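Side-chain contacts in polyketide synthase PksJ (Bacillus subtilis subsp. subtilis, PDB 4J1Q), which reduces alpha- and beta-keto groups stereoselectively, probably with NADPH as hydride donor, as a ketoreductase domain of the bacillaene polyketide assembly line: residues Phe130-Ala133 with Glu134-Ser138; Gly435-Gln438 with Lys439-Gln442. All blocks are in the same frame, centred on the assembly; numbering follows the deposited sequence.

Each contact is local, one at the end of a helix and the other at the start of a different helix, and they illustrate how one backbone pattern serves different surroundings. Interaction 1 occupies the C-terminal end of helix 126-136, with three of its touching residues buried; interaction 2 covers the start of helix 437-444, farther from the centre of the chain and with more exposed side chains. Their centres are 22 Å apart. In 130-138 two carboxylates find partners beyond the helix, a threonine hydroxyl is shared between the helix backbone and a neighbouring loop, and a phenyl ring lies beside the last turn. In 435-442 a methionine folds back on the residue before the N-cap, while glutamines and Lys439 occupy the outer side.

Interaction 1: residues Phe130-Ala133 with Glu134-Ser138; sequences FKTA and EIEFS
Thr132 and Glu136, one helical turn apart, run side by side in the same direction, and the methyl CG2 of Thr132 lies 3.5 Å from the carboxylate oxygen OE2 of Glu136. The threonine torsion decides which branch makes this contact: CG2 is anti to the backbone N and leans toward the next turn, whereas OG1 sits beside that N (chi1 -59°) and bonds back to Gly128 O and to Asn345 N. Glu136 stays extended beyond CG (chi2 -175°), which carries its carboxylate past the methyl to the backbone amides of Gly347 and Ile299. Those two bonds, one to each oxygen, hold the group at both corners. The backbones of the two are joined as well, Glu136 N donating to Thr132 O over 3.0 Å.

The setting is the last turn of helix 126-136, the connection between parallel strands 108-115 and 140-147 in a beta-alpha-beta unit that probably belongs to the structural, non-NADPH-binding half of the ketoreductase. Here Phe137 leaves helical geometry, although its N still donates to Ala133 O at 2.8 Å, with a bent N-H...O angle of 133°. Its ring lies obliquely beside that same carbonyl, CD1 being 3.1 Å from Ala133 O and 4.3 Å from Ala133 CB; farther out the ring rests on Val100 and Leu103 of helix 100-105.

Around the helix from there, Glu134 passes its CG 3.5 Å from Phe130 O, the oxygen that also accepts its backbone N-H, and sends its carboxylate outward to a salt bridge with Lys170. Ile135 places CG1 3.6 Å from Lys131 O and touches Ala346 on the neighbouring loop.

Interaction 2: residues Gly435-Gln438 with Lys439-Gln442; sequences GQLQ and KMKQ
Met440 folds back against Gly435, its SD 3.6 Å from the glycine N. The chain is extended as far as SD and then bends (chi3 -74°), turning the terminal methyl CE toward the carbonyl of Gly435 and to 4.0 Å from CD2 of Leu437, whose side chain it meets at a slant. The bare backbone of Gly435 meets the thioether of Met440 directly, these two buried residues forming the tight part. Gln436, at the N-cap position, begins the helix through its carbonyl: Met440 N donates to Gln436 O over 3.1 Å with a nearly straight angle of 168°. Lys441 N repeats the pattern one residue on, 2.8 Å from Leu437 O.

The outer side is looser. Gln436 and Lys439 run alongside each other, the amide oxygen OE1 of Gln436 coming 3.4 Å from CE of the extended Lys439, while NE2 of Gln436 makes a weak hydrogen bond to His20. Lys439 is exposed, as are Gln438 and Gln442.

Separated by Gln436 from strand 429-435, which runs parallel to 377-383 in the Rossmann-type, NADPH-binding half, helix 437-444 packs against strand 22-31, where Leu437, Met440 and Lys441 all touch Leu24.

Interaction 1: residues Phe130-Ala133 with Glu134-Ser138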
loop_
_atom_site.group_PDB
_atom_site.type_symbol
_atom_site.label_atom_id
_atom_site.label_comp_id
_atom_site.label_asym_id
_atom_site.label_seq_id
_atom_site.Cartn_x
_atom_site.Cartn_y
_atom_site.Cartn_z
ATOM N N PHE A 130 -5.652 0.125 10.523
ATOM C CA PHE A 130 -5.581 -0.359 11.940
ATOM C C PHE A 130 -4.306 0.102 12.674
ATOM O O PHE A 130 -4.369 0.600 13.802
ATOM C CB PHE A 130 -5.684 -1.890 11.973
ATOM C CG PHE A 130 -7.112 -2.387 11.962
ATOM C CD1 PHE A 130 -8.163 -1.509 11.687
ATOM C CD2 PHE A 130 -7.417 -3.690 12.314
ATOM C CE1 PHE A 130 -9.486 -1.927 11.748
ATOM C CE2 PHE A 130 -8.736 -4.120 12.346
ATOM C CZ PHE A 130 -9.778 -3.228 12.093
ATOM N N LYS A 131 -3.179 0.056 11.974
ATOM C CA LYS A 131 -1.938 0.579 12.508
ATOM C C LYS A 131 -1.970 2.079 12.783
ATOM O O LYS A 131 -1.510 2.523 13.832
ATOM C CB LYS A 131 -0.781 0.241 11.572
ATOM C CG LYS A 131 -0.575 -1.256 11.463
ATOM C CD LYS A 131 0.776 -1.561 10.834
ATOM C CE LYS A 131 1.283 -2.911 11.345
ATOM N NZ LYS A 131 0.709 -4.004 10.529
ATOM N N THR A 132 -2.575 2.858 11.890
ATOM C CA THR A 132 -2.719 4.288 12.157
ATOM C C THR A 132 -3.656 4.525 13.330
ATOM O O THR A 132 -3.298 5.215 14.263
ATOM C CB THR A 132 -3.195 5.059 10.919
ATOM O OG1 THR A 132 -2.239 4.864 9.862
ATOM C CG2 THR A 132 -3.340 6.582 11.229
ATOM N N ALA A 133 -4.816 3.879 13.316
ATOM C CA ALA A 133 -5.751 3.948 14.439
ATOM C C ALA A 133 -5.085 3.679 15.804
ATOM O O ALA A 133 -5.369 4.393 16.776
ATOM C CB ALA A 133 -6.925 2.997 14.219
ATOM N N GLU A 134 -4.211 2.654 15.874
ATOM C CA GLU A 134 -3.458 2.329 17.118
ATOM C C GLU A 134 -2.526 3.461 17.569
ATOM O O GLU A 134 -2.398 3.726 18.757
ATOM C CB GLU A 134 -2.615 1.061 16.950
ATOM C CG GLU A 134 -3.403 -0.237 17.021
ATOM C CD GLU A 134 -2.558 -1.410 17.518
ATOM O OE1 GLU A 134 -2.846 -2.566 17.166
ATOM O OE2 GLU A 134 -1.637 -1.190 18.329
ATOM N N ILE A 135 -1.841 4.094 16.617
ATOM C CA ILE A 135 -0.987 5.230 16.949
ATOM C C ILE A 135 -1.805 6.417 17.498
ATOM O O ILE A 135 -1.400 7.072 18.466
ATOM C CB ILE A 135 -0.140 5.673 15.738
ATOM C CG1 ILE A 135 0.930 4.607 15.412
ATOM C CG2 ILE A 135 0.506 7.022 16.011
ATOM C CD1 ILE A 135 1.524 4.745 14.018
ATOM N N GLU A 136 -2.980 6.648 16.919
ATOM C CA GLU A 136 -3.805 7.797 17.277
ATOM C C GLU A 136 -4.620 7.522 18.537
ATOM O O GLU A 136 -5.016 8.447 19.236
ATOM C CB GLU A 136 -4.728 8.189 16.110
ATOM C CG GLU A 136 -3.962 8.784 14.919
ATOM C CD GLU A 136 -4.877 9.297 13.804
ATOM O OE1 GLU A 136 -6.101 9.398 14.031
ATOM O OE2 GLU A 136 -4.376 9.599 12.687
ATOM N N PHE A 137 -4.884 6.251 18.807
ATOM C CA PHE A 137 -5.687 5.872 19.961
ATOM C C PHE A 137 -4.916 4.940 20.913
ATOM O O PHE A 137 -4.852 3.742 20.695
ATOM C CB PHE A 137 -7.017 5.241 19.512
ATOM C CG PHE A 137 -7.848 6.135 18.608
ATOM C CD1 PHE A 137 -8.125 5.765 17.286
ATOM C CD2 PHE A 137 -8.322 7.363 19.061
ATOM C CE1 PHE A 137 -8.889 6.577 16.463
ATOM C CE2 PHE A 137 -9.031 8.210 18.217
ATOM C CZ PHE A 137 -9.313 7.820 16.917
ATOM N N SER A 138 -4.320 5.515 21.956
ATOM C CA SER A 138 -3.516 4.784 22.948
ATOM C C SER A 138 -4.021 3.381 23.325
ATOM O O SER A 138 -3.232 2.482 23.591
ATOM C CB SER A 138 -3.387 5.626 24.236
ATOM O OG SER A 138 -2.259 6.478 24.205
#

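Interaction 2: residues Gly435-Gln438 with Lys439-Gln442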
loop_
_atom_site.group_PDB
_atom_site.type_symbol
_atom_site.label_atom_id
_atom_site.label_comp_id
_atom_site.label_asym_id
_atom_site.label_seq_id
_atom_site.Cartn_x
_atom_site.Cartn_y
_atom_site.Cartn_z
ATOM N N GLY A 435 18.380 5.603 7.432
ATOM C CA GLY A 435 18.547 6.162 8.768
ATOM C C GLY A 435 19.629 5.391 9.469
ATOM O O GLY A 435 20.374 4.670 8.830
ATOM N N GLN A 436 19.684 5.480 10.790
ATOM C CA GLN A 436 20.665 4.713 11.541
ATOM C C GLN A 436 20.214 3.267 11.778
ATOM O O GLN A 436 19.146 3.030 12.338
ATOM C CB GLN A 436 20.987 5.412 12.865
ATOM C CG GLN A 436 21.663 6.769 12.689
ATOM C CD GLN A 436 21.786 7.546 13.984
ATOM O OE1 GLN A 436 20.891 7.512 14.833
ATOM N NE2 GLN A 436 22.884 8.285 14.123
ATOM N N LEU A 437 21.048 2.306 11.380
ATOM C CA LEU A 437 20.651 0.894 11.319
ATOM C C LEU A 437 20.129 0.331 12.637
ATOM O O LEU A 437 19.095 -0.333 12.659
ATOM C CB LEU A 437 21.798 0.018 10.798
ATOM C CG LEU A 437 22.113 0.048 9.298
ATOM C CD1 LEU A 437 23.415 -0.696 9.022
ATOM C CD2 LEU A 437 20.968 -0.528 8.475
ATOM N N GLN A 438 20.882 0.518 13.717
ATOM C CA GLN A 438 20.546 -0.128 14.982
ATOM C C GLN A 438 19.240 0.394 15.588
ATOM O O GLN A 438 18.456 -0.377 16.135
ATOM C CB GLN A 438 21.709 -0.060 15.984
ATOM C CG GLN A 438 22.697 -1.218 15.844
ATOM C CD GLN A 438 23.502 -1.497 17.108
ATOM O OE1 GLN A 438 24.113 -0.596 17.683
ATOM N NE2 GLN A 438 23.559 -2.765 17.506
ATOM N N LYS A 439 18.972 1.684 15.411
ATOM C CA LYS A 439 17.694 2.250 15.827
ATOM C C LYS A 439 16.550 1.658 15.017
ATOM O O LYS A 439 15.534 1.234 15.572
ATOM C CB LYS A 439 17.702 3.770 15.694
ATOM C CG LYS A 439 18.324 4.476 16.885
ATOM C CD LYS A 439 18.153 5.982 16.783
ATOM C CE LYS A 439 19.171 6.714 17.642
ATOM N NZ LYS A 439 18.937 8.182 17.615
ATOM N N MET A 440 16.732 1.614 13.705
ATOM C CA MET A 440 15.716 1.069 12.818
ATOM C C MET A 440 15.425 -0.388 13.171
ATOM O O MET A 440 14.294 -0.741 13.506
ATOM C CB MET A 440 16.145 1.212 11.353
ATOM C CG MET A 440 16.255 2.659 10.887
ATOM S SD MET A 440 16.647 2.893 9.143
ATOM C CE MET A 440 18.377 2.436 9.136
ATOM N N LYS A 441 16.468 -1.210 13.171
ATOM C CA LYS A 441 16.322 -2.631 13.471
ATOM C C LYS A 441 15.716 -2.852 14.848
ATOM O O LYS A 441 14.906 -3.758 15.041
ATOM C CB LYS A 441 17.668 -3.343 13.367
ATOM C CG LYS A 441 18.108 -3.591 11.938
ATOM C CD LYS A 441 19.377 -4.419 11.891
ATOM C CE LYS A 441 19.999 -4.369 10.504
ATOM N NZ LYS A 441 21.401 -4.879 10.502
ATOM N N GLN A 442 16.094 -1.996 15.795
ATOM C CA GLN A 442 15.611 -2.110 17.167
ATOM C C GLN A 442 14.107 -1.896 17.241
ATOM O O GLN A 442 13.396 -2.668 17.884
ATOM C CB GLN A 442 16.337 -1.120 18.081
ATOM C CG GLN A 442 17.754 -1.540 18.446
ATOM C CD GLN A 442 18.573 -0.407 19.038
ATOM O OE1 GLN A 442 18.167 0.758 19.001
ATOM N NE2 GLN A 442 19.742 -0.741 19.575
#